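Local coordinates for molybdopterin biosynthesis Mog protein (Mycobacterium tuberculosis, PDB 2G4R) that probably adenylates molybdopterin during molybdenum cofactor biosynthesis, at residues D23-W31 with P132-A143. Numbering follows the deposited sequence.
Sequences DCGPIIAGW and PGGVRDGLGVLA
The carbonyl oxygen of Leu139 accepts the helical bond from Ala143 N at 2.8 Å, and Trp31 NE1 of the neighbouring helix comes to 3.4 Å from this same Leu139 O. With CG anti to the backbone N (chi1 179°), the Trp31 indole reaches over to the 132-143 helix. Leu139 CB then sits over the five-membered ring, 3.6 Å from its centroid and only 11° off the normal, a CH-pi contact. Ala143 N and CA lie at the edge of the indole, near its plane, while Leu142 CD2 approaches Trp31 CH2 obliquely at 3.5 Å. One turn back, Ile27 is a knob in the hole formed by Pro132, Val135, Arg136 and Leu139: its CD1 rests 3.5 Å from Pro132 CB and lies over one face of the Arg136 guanidinium. Deeper, Cys24 SG touches Val135 CG2, and Ile28 CG1 packs against Val135 CG1 at 3.7 Å. Ile28 and Val135 both continue onto strand 65-69, and Val135 and Leu139 reach strand 123-128; His35 stacks on Trp31. The helices run side by side, nearly parallel (21°, segment axes 9.5 Å apart at closest approach), on one face of the mixed beta-sheet. Apolar side-chain packing and the CH-pi contact carry most of the interface.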
ATOM      1  N   ASP A  23      12.470   3.238   4.450  1.00 36.12           N
ATOM      2  CA  ASP A  23      13.461   3.663   5.456  1.00 37.76           C
ATOM      3  C   ASP A  23      13.372   5.149   5.782  1.00 37.56           C
ATOM      4  O   ASP A  23      13.824   5.560   6.860  1.00 37.36           O
ATOM      5  CB  ASP A  23      14.898   3.260   5.146  1.00 39.66           C
ATOM      6  CG  ASP A  23      15.254   3.402   3.710  1.00 46.10           C
ATOM      7  OD1 ASP A  23      14.558   4.124   2.950  1.00 55.01           O
ATOM      8  OD2 ASP A  23      16.231   2.736   3.340  1.00 58.34           O
ATOM      9  N   CYS A  24      12.716   5.936   4.921  1.00 34.28           N
ATOM     10  CA  CYS A  24      12.606   7.356   5.152  1.00 35.28           C
ATOM     11  C   CYS A  24      11.586   7.777   6.216  1.00 34.27           C
ATOM     12  O   CYS A  24      11.847   8.656   7.010  1.00 34.23           O
ATOM     13  CB  CYS A  24      12.327   8.070   3.826  1.00 35.09           C
ATOM     14  SG  CYS A  24      13.718   8.019   2.669  1.00 42.02           S
ATOM     15  N   GLY A  25      10.401   7.179   6.179  1.00 34.52           N
ATOM     16  CA  GLY A  25       9.373   7.426   7.159  1.00 34.04           C
ATOM     17  C   GLY A  25       9.776   7.327   8.632  1.00 33.45           C
ATOM     18  O   GLY A  25       9.487   8.224   9.391  1.00 33.35           O
ATOM     19  N   PRO A  26      10.417   6.215   9.040  1.00 32.40           N
ATOM     20  CA  PRO A  26      10.950   6.134  10.415  1.00 32.55           C
ATOM     21  C   PRO A  26      11.942   7.268  10.792  1.00 31.72           C
ATOM     22  O   PRO A  26      11.883   7.766  11.913  1.00 32.32           O
ATOM     23  CB  PRO A  26      11.630   4.767  10.455  1.00 33.30           C
ATOM     24  CG  PRO A  26      10.997   3.968   9.270  1.00 33.22           C
ATOM     25  CD  PRO A  26      10.630   4.976   8.263  1.00 31.72           C
ATOM     26  N   ILE A  27      12.801   7.674   9.868  1.00 30.71           N
ATOM     27  CA  ILE A  27      13.683   8.795  10.122  1.00 31.50           C
ATOM     28  C   ILE A  27      12.868  10.061  10.470  1.00 31.38           C
ATOM     29  O   ILE A  27      13.143  10.753  11.460  1.00 31.26           O
ATOM     30  CB  ILE A  27      14.685   9.077   8.963  1.00 30.33           C
ATOM     31  CG1 ILE A  27      15.600   7.862   8.730  1.00 32.74           C
ATOM     32  CG2 ILE A  27      15.476  10.353   9.321  1.00 30.72           C
ATOM     33  CD1 ILE A  27      16.344   7.882   7.435  1.00 34.25           C
ATOM     34  N   ILE A  28      11.849  10.335   9.658  1.00 31.31           N
ATOM     35  CA  ILE A  28      11.018  11.516   9.868  1.00 30.69           C
ATOM     36  C   ILE A  28      10.247  11.397  11.200  1.00 31.24           C
ATOM     37  O   ILE A  28      10.169  12.353  11.973  1.00 30.46           O
ATOM     38  CB  ILE A  28      10.040  11.763   8.671  1.00 30.40           C
ATOM     39  CG1 ILE A  28      10.823  11.908   7.357  1.00 30.00           C
ATOM     40  CG2 ILE A  28       9.173  13.037   8.911  1.00 31.00           C
ATOM     41  CD1 ILE A  28       9.949  11.841   6.144  1.00 30.45           C
ATOM     42  N   ALA A  29       9.718  10.209  11.479  1.00 31.18           N
ATOM     43  CA  ALA A  29       8.962   9.982  12.728  1.00 31.56           C
ATOM     44  C   ALA A  29       9.812  10.231  13.964  1.00 31.76           C
ATOM     45  O   ALA A  29       9.351  10.785  14.934  1.00 32.21           O
ATOM     46  CB  ALA A  29       8.402   8.605  12.736  1.00 31.11           C
ATOM     47  N   GLY A  30      11.066   9.835  13.925  1.00 33.13           N
ATOM     48  CA  GLY A  30      11.961  10.009  15.058  1.00 33.31           C
ATOM     49  C   GLY A  30      12.325  11.462  15.249  1.00 33.30           C
ATOM     50  O   GLY A  30      12.354  11.965  16.370  1.00 31.13           O
ATOM     51  N   TRP A  31      12.604  12.145  14.144  1.00 34.49           N
ATOM     52  CA  TRP A  31      12.932  13.565  14.207  1.00 34.35           C
ATOM     53  C   TRP A  31      11.728  14.371  14.748  1.00 34.88           C
ATOM     54  O   TRP A  31      11.884  15.306  15.558  1.00 33.73           O
ATOM     55  CB  TRP A  31      13.393  14.048  12.840  1.00 34.69           C
ATOM     56  CG  TRP A  31      13.752  15.504  12.723  1.00 34.20           C
ATOM     57  CD1 TRP A  31      14.996  16.050  12.739  1.00 32.59           C
ATOM     58  CD2 TRP A  31      12.843  16.577  12.495  1.00 30.35           C
ATOM     59  NE1 TRP A  31      14.920  17.409  12.570  1.00 33.18           N
ATOM     60  CE2 TRP A  31      13.606  17.758  12.405  1.00 37.19           C
ATOM     61  CE3 TRP A  31      11.460  16.656  12.339  1.00 31.83           C
ATOM     62  CZ2 TRP A  31      13.029  18.999  12.196  1.00 34.33           C
ATOM     63  CZ3 TRP A  31      10.875  17.918  12.139  1.00 34.08           C
ATOM     64  CH2 TRP A  31      11.665  19.057  12.055  1.00 34.64           C
ATOM     65  N   PRO A 132      17.326   8.282   2.571  1.00 35.98           N
ATOM     66  CA  PRO A 132      17.582   8.502   3.987  1.00 36.12           C
ATOM     67  C   PRO A 132      18.524   9.664   4.286  1.00 34.56           C
ATOM     68  O   PRO A 132      18.200  10.514   5.113  1.00 33.54           O
ATOM     69  CB  PRO A 132      18.124   7.145   4.467  1.00 37.62           C
ATOM     70  CG  PRO A 132      18.585   6.450   3.243  1.00 40.27           C
ATOM     71  CD  PRO A 132      17.604   6.885   2.204  1.00 36.95           C
ATOM     72  N   GLY A 133      19.626   9.790   3.564  1.00 34.56           N
ATOM     73  CA  GLY A 133      20.522  10.945   3.775  1.00 33.92           C
ATOM     74  C   GLY A 133      19.953  12.316   3.387  1.00 32.24           C
ATOM     75  O   GLY A 133      20.229  13.325   4.046  1.00 32.39           O
ATOM     76  N   GLY A 134      19.247  12.367   2.264  1.00 31.90           N
ATOM     77  CA  GLY A 134      18.567  13.594   1.797  1.00 32.63           C
ATOM     78  C   GLY A 134      17.497  14.040   2.753  1.00 33.00           C
ATOM     79  O   GLY A 134      17.355  15.232   3.049  1.00 33.27           O
ATOM     80  N   VAL A 135      16.779  13.057   3.295  1.00 32.98           N
ATOM     81  CA  VAL A 135      15.787  13.301   4.355  1.00 32.04           C
ATOM     82  C   VAL A 135      16.440  13.890   5.639  1.00 32.42           C
ATOM     83  O   VAL A 135      16.012  14.941   6.144  1.00 30.06           O
ATOM     84  CB  VAL A 135      15.021  12.009   4.619  1.00 32.83           C
ATOM     85  CG1 VAL A 135      14.249  12.036   5.901  1.00 31.29           C
ATOM     86  CG2 VAL A 135      14.077  11.664   3.423  1.00 32.17           C
ATOM     87  N   ARG A 136      17.495  13.255   6.139  1.00 33.05           N
ATOM     88  CA  ARG A 136      18.159  13.716   7.365  1.00 33.44           C
ATOM     89  C   ARG A 136      18.742  15.115   7.195  1.00 33.33           C
ATOM     90  O   ARG A 136      18.619  15.958   8.082  1.00 34.71           O
ATOM     91  CB  ARG A 136      19.234  12.686   7.826  1.00 34.11           C
ATOM     92  CG  ARG A 136      19.197  12.322   9.294  1.00 37.25           C
ATOM     93  CD  ARG A 136      20.250  11.237   9.686  1.00 35.79           C
ATOM     94  NE  ARG A 136      19.674   9.924  10.001  1.00 37.98           N
ATOM     95  CZ  ARG A 136      19.693   8.863   9.204  1.00 44.85           C
ATOM     96  NH1 ARG A 136      20.215   8.941   7.974  1.00 44.78           N
ATOM     97  NH2 ARG A 136      19.152   7.722   9.625  1.00 47.11           N
ATOM     98  N   ASP A 137      19.404  15.366   6.073  1.00 33.74           N
ATOM     99  CA  ASP A 137      19.950  16.699   5.716  1.00 34.85           C
ATOM    100  C   ASP A 137      18.849  17.775   5.628  1.00 33.31           C
ATOM    101  O   ASP A 137      18.992  18.885   6.138  1.00 33.77           O
ATOM    102  CB  ASP A 137      20.688  16.666   4.366  1.00 34.71           C
ATOM    103  CG  ASP A 137      22.081  15.982   4.419  1.00 41.12           C
ATOM    104  OD1 ASP A 137      22.678  15.856   5.514  1.00 41.94           O
ATOM    105  OD2 ASP A 137      22.584  15.576   3.308  1.00 40.64           O
ATOM    106  N   GLY A 138      17.756  17.448   4.949  1.00 32.54           N
ATOM    107  CA  GLY A 138      16.644  18.382   4.825  1.00 32.21           C
ATOM    108  C   GLY A 138      15.932  18.643   6.163  1.00 31.16           C
ATOM    109  O   GLY A 138      15.522  19.774   6.429  1.00 29.78           O
ATOM    110  N   LEU A 139      15.794  17.620   7.018  1.00 31.03           N
ATOM    111  CA  LEU A 139      15.222  17.833   8.375  1.00 31.78           C
ATOM    112  C   LEU A 139      16.148  18.738   9.216  1.00 31.10           C
ATOM    113  O   LEU A 139      15.686  19.533  10.014  1.00 29.88           O
ATOM    114  CB  LEU A 139      14.950  16.505   9.078  1.00 32.25           C
ATOM    115  CG  LEU A 139      13.908  15.596   8.449  1.00 34.67           C
ATOM    116  CD1 LEU A 139      13.964  14.226   9.116  1.00 40.04           C
ATOM    117  CD2 LEU A 139      12.546  16.258   8.529  1.00 42.45           C
ATOM    118  N   GLY A 140      17.451  18.653   8.965  1.00 30.83           N
ATOM    119  CA  GLY A 140      18.411  19.537   9.629  1.00 33.27           C
ATOM    120  C   GLY A 140      18.203  20.998   9.240  1.00 33.51           C
ATOM    121  O   GLY A 140      18.317  21.928  10.073  1.00 35.47           O
ATOM    122  N   VAL A 141      17.881  21.223   7.982  1.00 32.36           N
ATOM    123  CA  VAL A 141      17.558  22.551   7.505  1.00 33.19           C
ATOM    124  C   VAL A 141      16.287  23.013   8.171  1.00 32.75           C
ATOM    125  O   VAL A 141      16.242  24.109   8.712  1.00 33.30           O
ATOM    126  CB  VAL A 141      17.387  22.579   5.986  1.00 33.21           C
ATOM    127  CG1 VAL A 141      16.739  23.874   5.545  1.00 37.44           C
ATOM    128  CG2 VAL A 141      18.677  22.402   5.353  1.00 32.72           C
ATOM    129  N   LEU A 142      15.254  22.156   8.156  1.00 33.80           N
ATOM    130  CA  LEU A 142      13.964  22.489   8.734  1.00 34.38           C
ATOM    131  C   LEU A 142      14.074  22.803  10.221  1.00 34.08           C
ATOM    132  O   LEU A 142      13.366  23.658  10.710  1.00 34.35           O
ATOM    133  CB  LEU A 142      12.938  21.362   8.548  1.00 32.89           C
ATOM    134  CG  LEU A 142      11.522  21.550   9.123  1.00 34.94           C
ATOM    135  CD1 LEU A 142      10.796  22.712   8.449  1.00 37.59           C
ATOM    136  CD2 LEU A 142      10.680  20.285   8.940  1.00 33.68           C
ATOM    137  N   ALA A 143      14.968  22.118  10.930  1.00 35.40           N
ATOM    138  CA  ALA A 143      15.110  22.315  12.369  1.00 35.89           C
ATOM    139  C   ALA A 143      15.511  23.756  12.724  1.00 37.17           C
ATOM    140  O   ALA A 143      15.122  24.261  13.745  1.00 38.11           O
ATOM    141  CB  ALA A 143      16.115  21.298  12.985  1.00 35.80           C
TER